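Local coordinates for protein phosphoacetylglucosamine mutase (Aspergillus lentulus, PDB 5O9X) that interconverts N-acetylglucosamine 6-phosphate and N-acetylglucosamine 1-phosphate, the phosphomutase step on the route to UDP-N-acetylglucosamine, at residues A[43-48]-A[105-110]; A[49-54]-A[147-152]. The protein carries 1 engineered substitution. All coordinates share one frame; numbering follows the deposited sequence.

Interaction 1. Residues A[43-48]-A[105-110]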
ATOM      1  N   VAL A  43      -2.757 -11.440  17.511  1.00 20.87           N
ATOM      2  CA  VAL A  43      -3.175 -10.089  17.790  1.00 20.69           C
ATOM      3  C   VAL A  43      -2.788  -9.720  19.248  1.00 23.81           C
ATOM      4  O   VAL A  43      -2.380  -8.572  19.537  1.00 23.55           O
ATOM      5  CB  VAL A  43      -4.713  -9.954  17.496  1.00 17.74           C
ATOM      6  CG1 VAL A  43      -5.251  -8.617  17.975  1.00 19.34           C
ATOM      7  CG2 VAL A  43      -4.960 -10.146  15.962  1.00 17.70           C
ATOM      8  N   TYR A  44      -3.005 -10.678  20.151  1.00 21.93           N
ATOM      9  CA  TYR A  44      -2.631 -10.456  21.563  1.00 24.53           C
ATOM     10  C   TYR A  44      -1.130 -10.148  21.623  1.00 22.44           C
ATOM     11  O   TYR A  44      -0.735  -9.187  22.251  1.00 23.97           O
ATOM     12  CB  TYR A  44      -2.955 -11.714  22.395  1.00 26.87           C
ATOM     13  CG  TYR A  44      -2.771 -11.480  23.857  1.00 28.16           C
ATOM     14  CD1 TYR A  44      -3.717 -10.762  24.577  1.00 26.40           C
ATOM     15  CD2 TYR A  44      -1.585 -11.871  24.485  1.00 30.91           C
ATOM     16  CE1 TYR A  44      -3.526 -10.486  25.929  1.00 34.13           C
ATOM     17  CE2 TYR A  44      -1.386 -11.615  25.852  1.00 30.20           C
ATOM     18  CZ  TYR A  44      -2.360 -10.944  26.557  1.00 33.95           C
ATOM     19  OH  TYR A  44      -2.152 -10.663  27.897  1.00 37.62           O
ATOM     20  N   ALA A  45      -0.312 -10.939  20.935  1.00 21.38           N
ATOM     21  CA  ALA A  45       1.141 -10.704  20.833  1.00 23.74           C
ATOM     22  C   ALA A  45       1.484  -9.316  20.272  1.00 26.49           C
ATOM     23  O   ALA A  45       2.385  -8.570  20.776  1.00 23.54           O
ATOM     24  CB  ALA A  45       1.773 -11.773  19.950  1.00 20.27           C
ATOM     25  N   VAL A  46       0.758  -8.952  19.214  1.00 23.48           N
ATOM     26  CA  VAL A  46       0.949  -7.619  18.634  1.00 22.64           C
ATOM     27  C   VAL A  46       0.643  -6.460  19.625  1.00 23.29           C
ATOM     28  O   VAL A  46       1.321  -5.425  19.581  1.00 22.98           O
ATOM     29  CB  VAL A  46       0.157  -7.473  17.292  1.00 23.50           C
ATOM     30  CG1 VAL A  46       0.225  -6.039  16.793  1.00 25.41           C
ATOM     31  CG2 VAL A  46       0.778  -8.385  16.222  1.00 24.36           C
ATOM     32  N   GLY A  47      -0.359  -6.651  20.500  1.00 25.07           N
ATOM     33  CA  GLY A  47      -0.680  -5.619  21.515  1.00 22.81           C
ATOM     34  C   GLY A  47       0.549  -5.452  22.455  1.00 25.61           C
ATOM     35  O   GLY A  47       0.969  -4.353  22.786  1.00 26.66           O
ATOM     36  N   LEU A  48       1.107  -6.569  22.863  1.00 25.72           N
ATOM     37  CA  LEU A  48       2.387  -6.560  23.629  1.00 27.44           C
ATOM     38  C   LEU A  48       3.529  -5.827  22.926  1.00 26.37           C
ATOM     39  O   LEU A  48       4.155  -4.930  23.530  1.00 27.40           O
ATOM     40  CB  LEU A  48       2.731  -8.009  23.946  1.00 28.23           C
ATOM     41  CG  LEU A  48       2.105  -8.626  25.207  1.00 32.86           C
ATOM     42  CD1 LEU A  48       0.714  -8.195  25.619  1.00 35.90           C
ATOM     43  CD2 LEU A  48       2.229 -10.135  25.166  1.00 32.81           C
ATOM     44  N   GLU A 105       1.914 -19.829  27.643  1.00 40.96           N
ATOM     45  CA  GLU A 105       2.394 -19.993  29.026  1.00 48.38           C
ATOM     46  C   GLU A 105       3.617 -19.096  29.286  1.00 48.31           C
ATOM     47  O   GLU A 105       3.793 -18.613  30.403  1.00 47.80           O
ATOM     48  CB  GLU A 105       2.806 -21.462  29.279  1.00 47.84           C
ATOM     49  CG  GLU A 105       1.693 -22.485  29.087  1.00 57.38           C
ATOM     50  CD  GLU A 105       1.145 -22.586  27.637  1.00 67.04           C
ATOM     51  OE1 GLU A 105       1.938 -22.598  26.646  1.00 50.89           O
ATOM     52  OE2 GLU A 105      -0.110 -22.641  27.505  1.00 63.67           O
ATOM     53  N   ASN A 106       4.424 -18.886  28.236  1.00 39.53           N
ATOM     54  CA  ASN A 106       5.741 -18.247  28.309  1.00 40.39           C
ATOM     55  C   ASN A 106       5.747 -16.839  27.744  1.00 40.47           C
ATOM     56  O   ASN A 106       6.786 -16.182  27.759  1.00 42.26           O
ATOM     57  CB  ASN A 106       6.768 -19.068  27.537  1.00 39.88           C
ATOM     58  CG  ASN A 106       7.031 -20.431  28.168  1.00 50.02           C
ATOM     59  OD1 ASN A 106       6.511 -20.751  29.242  1.00 55.64           O
ATOM     60  ND2 ASN A 106       7.848 -21.232  27.504  1.00 48.66           N
ATOM     61  N   ILE A 107       4.592 -16.365  27.259  1.00 46.55           N
ATOM     62  CA  ILE A 107       4.537 -15.042  26.593  1.00 39.57           C
ATOM     63  C   ILE A 107       5.027 -13.904  27.519  1.00 38.37           C
ATOM     64  O   ILE A 107       5.680 -12.989  27.023  1.00 35.15           O
ATOM     65  CB  ILE A 107       3.177 -14.752  25.894  1.00 39.79           C
ATOM     66  CG1 ILE A 107       3.389 -13.736  24.756  1.00 41.05           C
ATOM     67  CG2 ILE A 107       2.076 -14.337  26.881  1.00 35.07           C
ATOM     68  CD1 ILE A 107       2.241 -13.620  23.774  1.00 46.15           C
ATOM     69  N   GLY A 108       4.705 -13.992  28.828  1.00 42.56           N
ATOM     70  CA  GLY A 108       5.245 -13.121  29.915  1.00 36.31           C
ATOM     71  C   GLY A 108       6.792 -13.038  29.983  1.00 38.02           C
ATOM     72  O   GLY A 108       7.395 -11.944  30.147  1.00 36.98           O
ATOM     73  N   ASP A 109       7.428 -14.197  29.862  1.00 38.03           N
ATOM     74  CA  ASP A 109       8.888 -14.314  29.882  1.00 37.97           C
ATOM     75  C   ASP A 109       9.493 -13.770  28.618  1.00 37.69           C
ATOM     76  O   ASP A 109      10.479 -13.012  28.666  1.00 35.77           O
ATOM     77  CB  ASP A 109       9.312 -15.780  30.103  1.00 42.76           C
ATOM     78  CG  ASP A 109       8.844 -16.344  31.487  1.00 50.83           C
ATOM     79  OD1 ASP A 109       8.552 -15.567  32.434  1.00 51.96           O
ATOM     80  OD2 ASP A 109       8.738 -17.576  31.624  1.00 51.15           O
ATOM     81  N   VAL A 110       8.891 -14.116  27.460  1.00 38.55           N
ATOM     82  CA  VAL A 110       9.335 -13.545  26.198  1.00 34.49           C
ATOM     83  C   VAL A 110       9.260 -12.027  26.254  1.00 30.34           C
ATOM     84  O   VAL A 110      10.196 -11.354  25.844  1.00 35.12           O
ATOM     85  CB  VAL A 110       8.592 -14.182  25.008  1.00 37.81           C
ATOM     86  CG1 VAL A 110       8.957 -13.499  23.702  1.00 34.86           C
ATOM     87  CG2 VAL A 110       8.951 -15.670  24.939  1.00 36.66           C
TER
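Ile107 lays its CD1 methyl against Tyr44, Ala45 and Leu48, three residues on one side of helix 40-56. The tightest meeting is with Leu48, whose CD2 methyl lies 3.8 Å from Ile107 CD1 and equally near its CG1, so the leucine methyl points end-on at the last bond of the isoleucine chain. Tyr44 offers the rim of its ring: Ile107 CD1 sits near the ring plane, 4.3 Å from Tyr44 CD2, and does not cover a face. Ala45 adds its CB, 4.3 Å from Ile107 CD1. The isoleucine gets there by being nearly extended, CG1 trans to the backbone N (chi1 -155°) and CD1 continuing outward (chi2 165°). In the next shell, Ile10 of helix 4-14 touches both Leu48 and Ile107, while Leu99 of helix 91-101 touches both Ala45 and Ile107. The tyrosine ring is steadied at its far end by a hydrogen bond between Tyr44 OH and Ile10 O. The contact joins two helices of the alpha/beta/alpha domain I of the phosphohexomutase family; Val43 and Val46 rest helix 40-56 on strand 75-81. Every touching group is carbon and every touching residue is buried. The start of helix 107-118 is therefore held to helix 40-56 by shape and dispersion, and the hydroxyl of Tyr44 is satisfied by a third helix.

Interaction 2. Residues A[49-54]-A[147-152]; sequences LATLRS and AALTAT
Thr51 and Thr152 meet without any ring or other flat side-chain group between them; the nearby aromatic is Tyr111 of helix 107-118, which touches both threonines from outside the pair. The two side chains point at each other tip to tip, and their hydroxyls share a short hydrogen bond, Thr51 OG1 to Thr152 OG1 at 2.6 Å, in which either may be the donor. Methyl contact backs it up: Thr51 CG2 comes to 3.7 Å from Thr152 CB. Leu149 adds an apolar flank, its CD2 methyl lying 3.6 Å from Thr51 OG1. The rotation of Thr51 (chi1 -64°) puts CG2 trans to the backbone N and swings OG1 back along its own helix. The Thr51 hydroxyl is thus gripped by two partners, Thr152 OG1 across the contact and Gly47 O one turn back, which should fix its rotation. Thr152, at the C-terminal end of the segment 147-152, holds OG1 between its backbone N and carbonyl carbon (chi1 59°), facing Thr51. All three touching residues are buried, so these two bonds give the Thr51 hydroxyl partners in the interior. Ala126, leading into strand 127-132, touches Thr51, and Ala154, in the short link from helix 138-151 to strand 155-161, touches both Thr51 and Leu149. The threonine pair thereby lies where two neighbouring helices approach the loops feeding two parallel strands of the domain I sheet.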
ATOM      1  N   LEU A  49       3.769  -6.151  21.653  1.00 26.17           N
ATOM      2  CA  LEU A  49       4.790  -5.480  20.850  1.00 25.24           C
ATOM      3  C   LEU A  49       4.560  -3.966  20.682  1.00 26.25           C
ATOM      4  O   LEU A  49       5.506  -3.194  20.827  1.00 26.39           O
ATOM      5  CB  LEU A  49       4.919  -6.140  19.493  1.00 28.62           C
ATOM      6  CG  LEU A  49       6.193  -5.596  18.823  1.00 33.58           C
ATOM      7  CD1 LEU A  49       7.468  -6.161  19.438  1.00 33.00           C
ATOM      8  CD2 LEU A  49       6.169  -5.878  17.365  1.00 40.59           C
ATOM      9  N   ALA A  50       3.312  -3.566  20.380  1.00 23.56           N
ATOM     10  CA  ALA A  50       2.969  -2.162  20.232  1.00 23.68           C
ATOM     11  C   ALA A  50       3.311  -1.408  21.525  1.00 22.02           C
ATOM     12  O   ALA A  50       3.761  -0.272  21.450  1.00 22.52           O
ATOM     13  CB  ALA A  50       1.455  -1.961  19.884  1.00 22.24           C
ATOM     14  N   THR A  51       3.038  -2.011  22.665  1.00 24.85           N
ATOM     15  CA  THR A  51       3.346  -1.364  23.986  1.00 26.42           C
ATOM     16  C   THR A  51       4.895  -1.130  24.090  1.00 27.84           C
ATOM     17  O   THR A  51       5.353  -0.017  24.363  1.00 25.70           O
ATOM     18  CB  THR A  51       2.896  -2.228  25.185  1.00 28.22           C
ATOM     19  OG1 THR A  51       1.475  -2.384  25.198  1.00 27.22           O
ATOM     20  CG2 THR A  51       3.292  -1.552  26.541  1.00 25.74           C
ATOM     21  N   LEU A  52       5.670  -2.176  23.792  1.00 25.43           N
ATOM     22  CA  LEU A  52       7.123  -2.074  23.827  1.00 28.80           C
ATOM     23  C   LEU A  52       7.651  -1.051  22.851  1.00 29.46           C
ATOM     24  O   LEU A  52       8.629  -0.331  23.173  1.00 28.89           O
ATOM     25  CB  LEU A  52       7.790  -3.438  23.567  1.00 27.60           C
ATOM     26  CG  LEU A  52       7.545  -4.495  24.674  1.00 30.52           C
ATOM     27  CD1 LEU A  52       8.340  -5.747  24.354  1.00 30.90           C
ATOM     28  CD2 LEU A  52       7.913  -4.011  26.092  1.00 33.63           C
ATOM     29  N   ARG A  53       7.028  -0.961  21.668  1.00 23.95           N
ATOM     30  CA  ARG A  53       7.516  -0.045  20.651  1.00 23.40           C
ATOM     31  C   ARG A  53       7.307   1.354  21.109  1.00 23.96           C
ATOM     32  O   ARG A  53       8.205   2.205  20.978  1.00 25.42           O
ATOM     33  CB  ARG A  53       6.837  -0.258  19.236  1.00 21.70           C
ATOM     34  CG  ARG A  53       7.361   0.666  18.135  1.00 25.70           C
ATOM     35  CD  ARG A  53       8.827   0.392  17.866  1.00 25.09           C
ATOM     36  NE  ARG A  53       9.321   1.104  16.708  1.00 24.81           N
ATOM     37  CZ  ARG A  53      10.582   1.395  16.484  1.00 27.19           C
ATOM     38  NH1 ARG A  53      11.522   1.119  17.418  1.00 28.54           N
ATOM     39  NH2 ARG A  53      10.890   1.981  15.345  1.00 29.03           N
ATOM     40  N   SER A  54       6.114   1.609  21.632  1.00 23.39           N
ATOM     41  CA  SER A  54       5.773   2.961  22.039  1.00 25.24           C
ATOM     42  C   SER A  54       6.713   3.398  23.170  1.00 29.73           C
ATOM     43  O   SER A  54       7.261   4.516  23.115  1.00 28.69           O
ATOM     44  CB  SER A  54       4.342   2.993  22.557  1.00 22.46           C
ATOM     45  OG  SER A  54       4.020   4.304  22.935  1.00 27.52           O
ATOM     46  N   ALA A 147      -7.602  -6.163  25.287  1.00 26.52           N
ATOM     47  CA  ALA A 147      -7.149  -7.027  26.384  1.00 30.09           C
ATOM     48  C   ALA A 147      -5.635  -6.999  26.608  1.00 32.06           C
ATOM     49  O   ALA A 147      -5.236  -6.826  27.771  1.00 30.87           O
ATOM     50  CB  ALA A 147      -7.722  -8.466  26.289  1.00 26.10           C
ATOM     51  N   ALA A 148      -4.812  -7.120  25.541  1.00 28.43           N
ATOM     52  CA  ALA A 148      -3.352  -6.930  25.632  1.00 27.96           C
ATOM     53  C   ALA A 148      -2.950  -5.558  26.151  1.00 29.25           C
ATOM     54  O   ALA A 148      -2.179  -5.480  27.078  1.00 30.90           O
ATOM     55  CB  ALA A 148      -2.619  -7.213  24.282  1.00 23.66           C
ATOM     56  N   LEU A 149      -3.493  -4.485  25.567  1.00 26.28           N
ATOM     57  CA  LEU A 149      -3.144  -3.134  25.933  1.00 28.28           C
ATOM     58  C   LEU A 149      -3.578  -2.762  27.366  1.00 30.31           C
ATOM     59  O   LEU A 149      -2.889  -1.997  28.057  1.00 35.90           O
ATOM     60  CB  LEU A 149      -3.705  -2.092  24.917  1.00 26.12           C
ATOM     61  CG  LEU A 149      -3.070  -2.282  23.489  1.00 26.71           C
ATOM     62  CD1 LEU A 149      -3.922  -1.569  22.463  1.00 23.81           C
ATOM     63  CD2 LEU A 149      -1.603  -1.813  23.444  1.00 23.83           C
ATOM     64  N   THR A 150      -4.679  -3.340  27.800  1.00 31.49           N
ATOM     65  CA  THR A 150      -5.149  -3.077  29.148  1.00 34.52           C
ATOM     66  C   THR A 150      -4.185  -3.788  30.111  1.00 36.38           C
ATOM     67  O   THR A 150      -3.795  -3.215  31.132  1.00 34.66           O
ATOM     68  CB  THR A 150      -6.571  -3.577  29.371  1.00 37.12           C
ATOM     69  OG1 THR A 150      -6.610  -4.962  29.043  1.00 58.41           O
ATOM     70  CG2 THR A 150      -7.514  -2.897  28.500  1.00 29.19           C
ATOM     71  N   ALA A 151      -3.764  -5.000  29.745  1.00 33.51           N
ATOM     72  CA  ALA A 151      -2.839  -5.774  30.576  1.00 37.02           C
ATOM     73  C   ALA A 151      -1.507  -5.042  30.744  1.00 38.82           C
ATOM     74  O   ALA A 151      -0.982  -4.950  31.846  1.00 39.73           O
ATOM     75  CB  ALA A 151      -2.661  -7.186  30.038  1.00 27.63           C
ATOM     76  N   THR A 152      -0.998  -4.451  29.674  1.00 35.15           N
ATOM     77  CA  THR A 152       0.294  -3.845  29.724  1.00 33.43           C
ATOM     78  C   THR A 152       0.127  -2.412  30.163  1.00 31.29           C
ATOM     79  O   THR A 152       1.111  -1.723  30.274  1.00 35.39           O
ATOM     80  CB  THR A 152       1.016  -3.864  28.335  1.00 35.61           C
ATOM     81  OG1 THR A 152       0.212  -3.173  27.369  1.00 31.03           O
ATOM     82  CG2 THR A 152       1.239  -5.251  27.855  1.00 32.28           C
TER

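In the fold
The two contacts, their centres about 9 Å apart, share helix 40-56: residues 43-48 serve interaction 1, and the next turns, 49-54, serve interaction 2. Their partners follow later in the chain, 105-110 and then 147-152, so the pairings interleave. They also touch directly, Leu48 CD1 lying 3.7 Å from both Ala148 CB and Thr152 CG2. Helix 40-56 thus packs against both helices 107-118 and 138-151, which also meet each other through Tyr111 and Thr152, and rests on strand 75-81 of the mixed five-stranded sheet. Both contacts belong to the helical layering of the alpha/beta/alpha domain I, the contact centres about 27 and 25 Å from the centre of the chain, and join parts distant in sequence.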